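Local coordinates for protein Uly1 (Catenovulum maritimum, PDB 7DRQ) that acts as an ulvan lyase of polysaccharide lyase family 24, probably cleaving the algal polysaccharide by elimination, and binds calcium ions, at residues 284-289 against 341-346; 258-263 against 277-282; 332-337 against 375-380. All blocks are in the same frame, centred on the assembly; numbering follows the deposited sequence.

The three contacts lie close together in a beta-propeller, one within a sheet and two where the chain passes from that sheet to the next. Contact 2 pairs two strands of one hairpin and is the most buried, combining regular backbone bonds with aromatic and guanidinium packing. Contact 1 takes up the chain just beyond that hairpin, where a calcium loop joins a short strand of the next sheet; here the chemistry is metal, water and irregular backbone bonds. The two meet where I345 packs against Q278. Contact 3, partly buried like contact 1, reaches the same sheet through strand 372-383, yet has no hydrogen bond between its segments, and its loop is tied to contact 1 by R286 and A337.

Contact 1: residues 284-289 against 341-346; sequences PDRFRA and DQVSIT. With CA (calcium ion), chain E.
F287 and V343 meet in a single backbone bridge, which lays a calcium-binding loop of one sheet of the beta-propeller against the short strand 343-344 of the next. Backbone bonds make the join. D341 N donates a hydrogen bond to D285 O at 3.0 Å, and V343 N reaches R286 O at 2.9 Å, nearly along the C=O axis. In return V343 O accepts from R288 N. Farther on the two backbones separate, and one water fills in: it accepts from A289 N and I345 N and donates to V343 O.

The metal chemistry belongs mainly to the loop. Calcium is bound by D285 OD1 at 2.5 Å and by F287 O at 2.3 Å, with four waters and L283 O completing its shell. D285 OD1 also accepts from F287 N, an Asx turn that holds the carboxylate while it grips the ion; this N-H comes from above the carboxylate plane, 65° out of it. The segment 341-346 enters at second-shell level, because one calcium-bound water donates to D341 OD1 at 2.7 Å. The ion would probably ease the repulsion between the two nearby carboxylates.

The two arginines behave differently. The R288 chain is extended from CG to NE, with CG anti to the backbone N (chi1 178°), and NH1 donates to S344 OG at 3.0 Å within the guanidinium plane; W368 adds a cation-pi contact. R286 instead bends and bonds outside the two segments, through NE to A337 O and NH2 to G331 O, while its guanidinium passes V343 CG2.

Apolar contacts complete the join. F287 CD1 lies 3.9 Å from V343 CG1, the two side chains pointing the same way. At the far end, A289 CB meets T346 CG2 at 3.9 Å.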
# COMPACT_ATOMS: atom_id res chain seq x y z
N PRO A 284 -13.39 -23.79 -7.27
CA PRO A 284 -14.07 -24.45 -6.15
C PRO A 284 -13.16 -25.52 -5.58
O PRO A 284 -13.07 -26.63 -6.13
CB PRO A 284 -15.34 -25.03 -6.79
CG PRO A 284 -14.98 -25.24 -8.23
CD PRO A 284 -13.92 -24.21 -8.58
N ASP A 285 -12.44 -25.20 -4.52
CA ASP A 285 -11.37 -26.06 -4.05
C ASP A 285 -11.17 -25.80 -2.56
O ASP A 285 -12.00 -25.17 -1.90
CB ASP A 285 -10.09 -25.82 -4.86
CG ASP A 285 -9.56 -24.38 -4.72
OD1 ASP A 285 -10.11 -23.60 -3.92
OD2 ASP A 285 -8.61 -24.04 -5.45
N ARG A 286 -10.06 -26.30 -2.03
CA ARG A 286 -9.75 -26.14 -0.61
C ARG A 286 -9.40 -24.71 -0.24
O ARG A 286 -9.34 -24.40 0.96
CB ARG A 286 -8.60 -27.06 -0.23
CG ARG A 286 -7.30 -26.71 -0.95
CD ARG A 286 -6.23 -27.77 -0.78
NE ARG A 286 -5.76 -27.92 0.60
CZ ARG A 286 -4.48 -28.04 0.93
NH1 ARG A 286 -3.55 -28.03 -0.02
NH2 ARG A 286 -4.14 -28.18 2.20
N PHE A 287 -9.17 -23.82 -1.21
CA PHE A 287 -8.68 -22.47 -0.93
C PHE A 287 -9.86 -21.50 -0.91
O PHE A 287 -10.44 -21.19 -1.95
CB PHE A 287 -7.63 -22.06 -1.96
CG PHE A 287 -6.39 -22.90 -1.90
CD1 PHE A 287 -5.49 -22.77 -0.85
CD2 PHE A 287 -6.14 -23.86 -2.87
CE1 PHE A 287 -4.35 -23.56 -0.78
CE2 PHE A 287 -5.00 -24.66 -2.81
CZ PHE A 287 -4.11 -24.52 -1.76
N ARG A 288 -10.22 -21.03 0.28
CA ARG A 288 -11.30 -20.06 0.42
C ARG A 288 -11.01 -18.80 -0.37
O ARG A 288 -11.93 -18.18 -0.93
CB ARG A 288 -11.49 -19.72 1.90
CG ARG A 288 -12.56 -18.69 2.16
CD ARG A 288 -12.72 -18.48 3.67
NE ARG A 288 -13.65 -17.40 3.96
CZ ARG A 288 -13.36 -16.35 4.73
NH1 ARG A 288 -12.17 -16.23 5.29
NH2 ARG A 288 -14.29 -15.42 4.94
N ALA A 289 -9.74 -18.39 -0.42
CA ALA A 289 -9.35 -17.17 -1.11
C ALA A 289 -8.03 -17.40 -1.83
O ALA A 289 -8.01 -18.09 -2.85
CB ALA A 289 -9.27 -16.00 -0.13
N ASP A 341 -12.81 -24.76 0.96
CA ASP A 341 -12.53 -23.51 1.67
C ASP A 341 -11.80 -23.70 2.99
O ASP A 341 -11.67 -22.74 3.75
CB ASP A 341 -13.82 -22.71 1.90
CG ASP A 341 -14.46 -22.26 0.61
OD1 ASP A 341 -13.77 -22.28 -0.43
OD2 ASP A 341 -15.66 -21.90 0.63
N GLN A 342 -11.28 -24.90 3.28
CA GLN A 342 -10.67 -25.15 4.59
C GLN A 342 -9.34 -24.42 4.79
O GLN A 342 -8.93 -24.22 5.93
CB GLN A 342 -10.46 -26.66 4.81
CG GLN A 342 -10.39 -27.05 6.30
CD GLN A 342 -10.34 -28.56 6.52
OE1 GLN A 342 -10.63 -29.34 5.62
NE2 GLN A 342 -9.95 -28.97 7.74
N VAL A 343 -8.64 -24.05 3.71
CA VAL A 343 -7.44 -23.23 3.80
C VAL A 343 -7.83 -21.81 3.43
O VAL A 343 -8.18 -21.54 2.27
CB VAL A 343 -6.32 -23.74 2.88
CG1 VAL A 343 -5.05 -22.87 3.06
CG2 VAL A 343 -6.02 -25.21 3.13
N SER A 344 -7.75 -20.90 4.39
CA SER A 344 -8.21 -19.53 4.20
C SER A 344 -6.99 -18.63 4.30
O SER A 344 -6.41 -18.46 5.38
CB SER A 344 -9.27 -19.16 5.23
OG SER A 344 -9.65 -17.80 5.10
N ILE A 345 -6.59 -18.07 3.15
CA ILE A 345 -5.48 -17.13 3.06
C ILE A 345 -6.08 -15.82 2.57
O ILE A 345 -6.46 -15.71 1.39
CB ILE A 345 -4.38 -17.62 2.13
CG1 ILE A 345 -3.81 -18.95 2.62
CG2 ILE A 345 -3.28 -16.56 1.98
CD1 ILE A 345 -2.97 -19.66 1.56
N THR A 346 -6.13 -14.81 3.44
CA THR A 346 -6.79 -13.55 3.12
C THR A 346 -5.93 -12.33 3.39
O THR A 346 -6.36 -11.21 3.12
CB THR A 346 -8.11 -13.42 3.90
OG1 THR A 346 -7.87 -13.65 5.29
CG2 THR A 346 -9.13 -14.44 3.39
CA CA E . -11.11 -21.35 -4.18
O HOH W 1 -13.03 -22.53 -2.99
O HOH W 2 -9.08 -21.32 -5.59
O HOH W 3 -7.37 -19.38 0.70
O HOH W 4 -10.37 -18.95 -4.21
O HOH W 5 -12.94 -20.04 -4.68

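Contact 2: residues 258-263 against 277-282; sequences KNWSIY and FQRRFN
K258 NZ makes a weak bond to F281 O and a firmer one, 2.7 Å, to a water that also accepts from N282 ND2, so two residues past the end of strand 272-280 share one ammonium.

Along the paired strands, Q278 N donates to Y263 O at 2.8 Å, and Y263 N answers to Q278 O. A second hydrogen-bonded pair, S261 with R280, repeats the exchange in both directions, with I262 and R279 as the non-hydrogen-bonded pair between.

Y263 and R280 share a face of the sheet. The tyrosine OH sits over the centre of the guanidinium, 3.1 Å from R280 CZ, with the ring and guanidinium planes only 12° apart; this is face-on packing and not a hydrogen bond. Nearer the backbone, Y263 CE1 touches R280 CB at 3.5 Å, while R280 NE bonds to Q290. An alanine in place of Y263 would probably uncover one face of this guanidinium and leave it less restrained, with the bond from R280 NE to Q290 still in place.

On the other face I262 CD1 makes a CH-pi contact, 3.7 Å from the centroid of the F277 ring. I262 CG1, anti to the backbone N (chi1 177°), lies against F277 CD2. W260 CZ3 meets F277 CE2, and the same indole crosses R279 at about a right angle, W260 CE3 lying 3.8 Å from R279 CG. The R279 guanidinium, salt-bridged to D291, carries F281 CE2 over its centre. This is an antiparallel beta-hairpin of a propeller sheet, running directly into the calcium loop that starts at L283.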
# COMPACT_ATOMS: atom_id res chain seq x y z
N LYS A 258 -7.26 -20.96 -16.12
CA LYS A 258 -8.36 -20.11 -15.69
C LYS A 258 -7.79 -18.72 -15.45
O LYS A 258 -6.59 -18.57 -15.22
CB LYS A 258 -9.01 -20.67 -14.42
CG LYS A 258 -10.24 -19.93 -13.89
CD LYS A 258 -10.56 -20.42 -12.50
CE LYS A 258 -11.85 -19.82 -11.92
NZ LYS A 258 -11.91 -18.35 -11.99
N ASN A 259 -8.67 -17.72 -15.50
CA ASN A 259 -8.29 -16.39 -15.04
C ASN A 259 -7.88 -16.45 -13.57
O ASN A 259 -8.32 -17.32 -12.82
CB ASN A 259 -9.45 -15.42 -15.21
CG ASN A 259 -9.76 -15.11 -16.66
OD1 ASN A 259 -8.99 -15.43 -17.58
ND2 ASN A 259 -10.91 -14.48 -16.88
N TRP A 260 -7.05 -15.49 -13.15
CA TRP A 260 -6.69 -15.39 -11.73
C TRP A 260 -6.46 -13.92 -11.40
O TRP A 260 -6.45 -13.06 -12.28
CB TRP A 260 -5.45 -16.23 -11.39
CG TRP A 260 -4.21 -15.98 -12.24
CD1 TRP A 260 -4.00 -16.38 -13.53
CD2 TRP A 260 -3.02 -15.29 -11.83
NE1 TRP A 260 -2.75 -15.98 -13.95
CE2 TRP A 260 -2.13 -15.31 -12.93
CE3 TRP A 260 -2.62 -14.67 -10.65
CZ2 TRP A 260 -0.86 -14.73 -12.88
CZ3 TRP A 260 -1.36 -14.08 -10.61
CH2 TRP A 260 -0.50 -14.11 -11.71
N SER A 261 -6.31 -13.64 -10.10
CA SER A 261 -6.05 -12.30 -9.60
C SER A 261 -4.85 -12.34 -8.66
O SER A 261 -4.52 -13.39 -8.09
CB SER A 261 -7.27 -11.72 -8.88
OG SER A 261 -7.12 -10.32 -8.69
N ILE A 262 -4.21 -11.20 -8.48
CA ILE A 262 -2.88 -11.15 -7.89
C ILE A 262 -2.92 -10.27 -6.64
O ILE A 262 -3.45 -9.16 -6.67
CB ILE A 262 -1.84 -10.64 -8.91
CG1 ILE A 262 -0.44 -10.52 -8.29
CG2 ILE A 262 -2.30 -9.32 -9.57
CD1 ILE A 262 0.65 -10.40 -9.35
N TYR A 263 -2.39 -10.80 -5.54
CA TYR A 263 -2.46 -10.18 -4.21
C TYR A 263 -1.03 -10.04 -3.71
O TYR A 263 -0.46 -11.00 -3.18
CB TYR A 263 -3.32 -11.01 -3.26
CG TYR A 263 -4.79 -10.92 -3.60
CD1 TYR A 263 -5.32 -11.64 -4.66
CD2 TYR A 263 -5.64 -10.09 -2.87
CE1 TYR A 263 -6.66 -11.54 -4.99
CE2 TYR A 263 -6.98 -9.99 -3.19
CZ TYR A 263 -7.48 -10.71 -4.25
OH TYR A 263 -8.80 -10.61 -4.58
N PHE A 277 3.91 -12.07 -4.22
CA PHE A 277 2.46 -12.07 -4.26
C PHE A 277 1.91 -13.46 -3.97
O PHE A 277 2.64 -14.46 -3.98
CB PHE A 277 1.94 -11.56 -5.63
CG PHE A 277 2.32 -12.42 -6.80
CD1 PHE A 277 3.50 -12.20 -7.48
CD2 PHE A 277 1.46 -13.43 -7.25
CE1 PHE A 277 3.85 -12.98 -8.58
CE2 PHE A 277 1.80 -14.22 -8.36
CZ PHE A 277 3.00 -13.98 -9.03
N GLN A 278 0.62 -13.50 -3.68
CA GLN A 278 -0.17 -14.72 -3.67
C GLN A 278 -1.26 -14.61 -4.73
O GLN A 278 -1.55 -13.53 -5.24
CB GLN A 278 -0.76 -14.98 -2.26
CG GLN A 278 0.34 -14.96 -1.20
CD GLN A 278 -0.11 -15.44 0.17
OE1 GLN A 278 -0.71 -14.69 0.94
NE2 GLN A 278 0.18 -16.70 0.48
N ARG A 279 -1.86 -15.74 -5.06
CA ARG A 279 -2.77 -15.83 -6.20
C ARG A 279 -4.17 -16.16 -5.69
O ARG A 279 -4.32 -16.93 -4.74
CB ARG A 279 -2.28 -16.89 -7.19
CG ARG A 279 -3.36 -17.40 -8.16
CD ARG A 279 -2.82 -18.47 -9.11
NE ARG A 279 -2.43 -19.69 -8.40
CZ ARG A 279 -1.63 -20.63 -8.90
NH1 ARG A 279 -1.16 -20.49 -10.13
NH2 ARG A 279 -1.34 -21.72 -8.20
N ARG A 280 -5.20 -15.57 -6.30
CA ARG A 280 -6.56 -16.02 -6.06
C ARG A 280 -7.07 -16.62 -7.36
O ARG A 280 -7.20 -15.91 -8.36
CB ARG A 280 -7.50 -14.90 -5.58
CG ARG A 280 -8.90 -15.45 -5.23
CD ARG A 280 -9.85 -14.38 -4.69
NE ARG A 280 -9.37 -13.76 -3.46
CZ ARG A 280 -10.04 -12.84 -2.77
NH1 ARG A 280 -11.25 -12.46 -3.16
NH2 ARG A 280 -9.51 -12.31 -1.67
N PHE A 281 -7.38 -17.88 -7.36
CA PHE A 281 -7.85 -18.54 -8.54
C PHE A 281 -9.38 -18.66 -8.61
O PHE A 281 -9.89 -18.85 -9.64
CB PHE A 281 -7.33 -20.00 -8.58
CG PHE A 281 -6.35 -20.31 -9.65
CD1 PHE A 281 -6.52 -19.89 -10.92
CD2 PHE A 281 -5.26 -21.11 -9.39
CE1 PHE A 281 -5.62 -20.19 -11.89
CE2 PHE A 281 -4.36 -21.44 -10.37
CZ PHE A 281 -4.55 -20.97 -11.64
N ASN A 282 -10.04 -18.59 -7.48
CA ASN A 282 -11.49 -18.75 -7.43
C ASN A 282 -11.92 -20.08 -8.03
O ASN A 282 -13.00 -20.18 -8.62
CB ASN A 282 -12.20 -17.60 -8.13
CG ASN A 282 -11.78 -16.25 -7.58
OD1 ASN A 282 -12.17 -15.86 -6.48
ND2 ASN A 282 -10.97 -15.54 -8.36
O HOH W 6 -10.42 -16.28 -11.08

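Contact 3: residues 332-337 against 375-380; sequences DLLPDA and KKVYSH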
# COMPACT_ATOMS: atom_id res chain seq x y z
N ASP A 332 0.35 -26.48 1.98
CA ASP A 332 1.16 -27.49 2.60
C ASP A 332 1.18 -27.38 4.11
O ASP A 332 1.48 -28.38 4.78
CB ASP A 332 2.60 -27.37 2.08
CG ASP A 332 2.68 -27.60 0.64
OD1 ASP A 332 1.58 -27.91 0.07
OD2 ASP A 332 3.78 -27.73 0.04
N LEU A 333 1.04 -26.17 4.65
CA LEU A 333 1.11 -25.96 6.09
C LEU A 333 -0.09 -26.54 6.82
O LEU A 333 -0.05 -26.68 8.05
CB LEU A 333 1.23 -24.46 6.37
CG LEU A 333 2.37 -23.76 5.63
CD1 LEU A 333 2.33 -22.25 5.88
CD2 LEU A 333 3.72 -24.33 6.01
N LEU A 334 -1.17 -26.84 6.11
CA LEU A 334 -2.35 -27.51 6.65
C LEU A 334 -2.64 -28.68 5.73
O LEU A 334 -3.62 -28.68 4.99
CB LEU A 334 -3.54 -26.55 6.74
CG LEU A 334 -3.34 -25.34 7.65
CD1 LEU A 334 -4.38 -24.27 7.35
CD2 LEU A 334 -3.44 -25.78 9.12
N PRO A 335 -1.76 -29.69 5.72
CA PRO A 335 -1.82 -30.70 4.65
C PRO A 335 -3.05 -31.57 4.70
O PRO A 335 -3.38 -32.19 3.69
CB PRO A 335 -0.54 -31.52 4.87
CG PRO A 335 -0.23 -31.34 6.31
CD PRO A 335 -0.70 -29.97 6.70
N ASP A 336 -3.76 -31.63 5.83
CA ASP A 336 -4.99 -32.41 5.93
C ASP A 336 -6.24 -31.56 5.72
O ASP A 336 -7.35 -32.10 5.79
CB ASP A 336 -5.07 -33.12 7.28
CG ASP A 336 -4.04 -34.22 7.42
OD1 ASP A 336 -3.76 -34.90 6.41
OD2 ASP A 336 -3.52 -34.40 8.54
N ALA A 337 -6.09 -30.26 5.49
CA ALA A 337 -7.22 -29.35 5.35
C ALA A 337 -7.62 -29.34 3.88
O ALA A 337 -7.29 -28.42 3.12
CB ALA A 337 -6.88 -27.96 5.86
N LYS A 375 -7.56 -22.21 13.37
CA LYS A 375 -6.12 -22.32 13.54
C LYS A 375 -5.46 -21.28 12.65
O LYS A 375 -5.88 -21.09 11.50
CB LYS A 375 -5.64 -23.73 13.18
CG LYS A 375 -4.14 -23.91 13.22
CD LYS A 375 -3.76 -25.29 12.73
CE LYS A 375 -3.00 -26.05 13.78
NZ LYS A 375 -3.02 -27.52 13.48
N LYS A 376 -4.46 -20.59 13.19
CA LYS A 376 -3.69 -19.60 12.45
C LYS A 376 -2.24 -20.05 12.37
O LYS A 376 -1.61 -20.28 13.40
CB LYS A 376 -3.78 -18.22 13.12
CG LYS A 376 -5.19 -17.69 13.30
CD LYS A 376 -5.17 -16.37 14.08
CE LYS A 376 -6.55 -15.73 14.18
NZ LYS A 376 -6.48 -14.37 14.80
N VAL A 377 -1.73 -20.19 11.15
CA VAL A 377 -0.35 -20.61 10.95
C VAL A 377 0.41 -19.45 10.32
O VAL A 377 0.04 -18.98 9.24
CB VAL A 377 -0.26 -21.86 10.05
CG1 VAL A 377 1.20 -22.25 9.87
CG2 VAL A 377 -1.09 -23.01 10.64
N TYR A 378 1.47 -19.00 10.98
CA TYR A 378 2.33 -17.97 10.42
C TYR A 378 3.60 -18.62 9.87
O TYR A 378 4.20 -19.46 10.53
CB TYR A 378 2.67 -16.92 11.48
CG TYR A 378 1.43 -16.28 12.06
CD1 TYR A 378 0.87 -15.15 11.47
CD2 TYR A 378 0.81 -16.82 13.19
CE1 TYR A 378 -0.28 -14.58 11.99
CE2 TYR A 378 -0.33 -16.25 13.71
CZ TYR A 378 -0.87 -15.13 13.11
OH TYR A 378 -2.01 -14.57 13.63
N SER A 379 3.99 -18.23 8.65
CA SER A 379 5.16 -18.84 8.03
C SER A 379 6.21 -17.78 7.70
O SER A 379 5.89 -16.62 7.43
CB SER A 379 4.82 -19.61 6.73
OG SER A 379 4.10 -18.80 5.81
N HIS A 380 7.46 -18.21 7.76
CA HIS A 380 8.61 -17.41 7.36
C HIS A 380 9.42 -18.25 6.39
O HIS A 380 9.90 -19.33 6.75
CB HIS A 380 9.44 -17.02 8.58
CG HIS A 380 10.62 -16.16 8.26
ND1 HIS A 380 11.59 -15.88 9.20
CD2 HIS A 380 10.99 -15.51 7.13
CE1 HIS A 380 12.51 -15.09 8.66
NE2 HIS A 380 12.17 -14.85 7.41
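K375 meets L334 through the middle of its aliphatic chain: its CD lies 3.7 Å from L334 CD2, and the two side chains run antiparallel past one another. CD, placed by an extended chi2 (-175°), is the carbon of the lysine that touches this methyl. Alternation along the strand sends K375, V377 and S379 toward the loop 332-337, while the side chains between them turn to the other face, where K376 packs on Q364 and N366.

V377 comes next and divides its two methyls between two leucines. CG1, anti to the backbone N (chi1 180°), lies 4.1 Å from L333 CB and equally near L333 CD1. CG2 goes to L334 instead, 3.9 Å from its CD2, the same methyl that meets the lysine. L334 CD2 thus bridges two successive loop-facing residues of the strand, and T394 adds to the packing around V377 and L333.

The strand involved, 372-383, is flanked within its beta-propeller sheet by 359-369 and 391-393, and pairs with both. The partner is the connection arriving from the preceding sheet: a 3-10 segment that includes D332 and L333, then a type I beta turn from L334 to A337 closed by A337 N donating to L334 O at 3.0 Å. No hydrogen bond links the turn to the strand, and the two leucines carry its side of the contact.

S379 follows, and its methylene does most of the touching: CB is 3.7 Å from L333 CD1. Its hydroxyl, placed between the backbone N and the carbonyl carbon (chi1 54°), lies close by, with OG 3.9 Å from that same methyl.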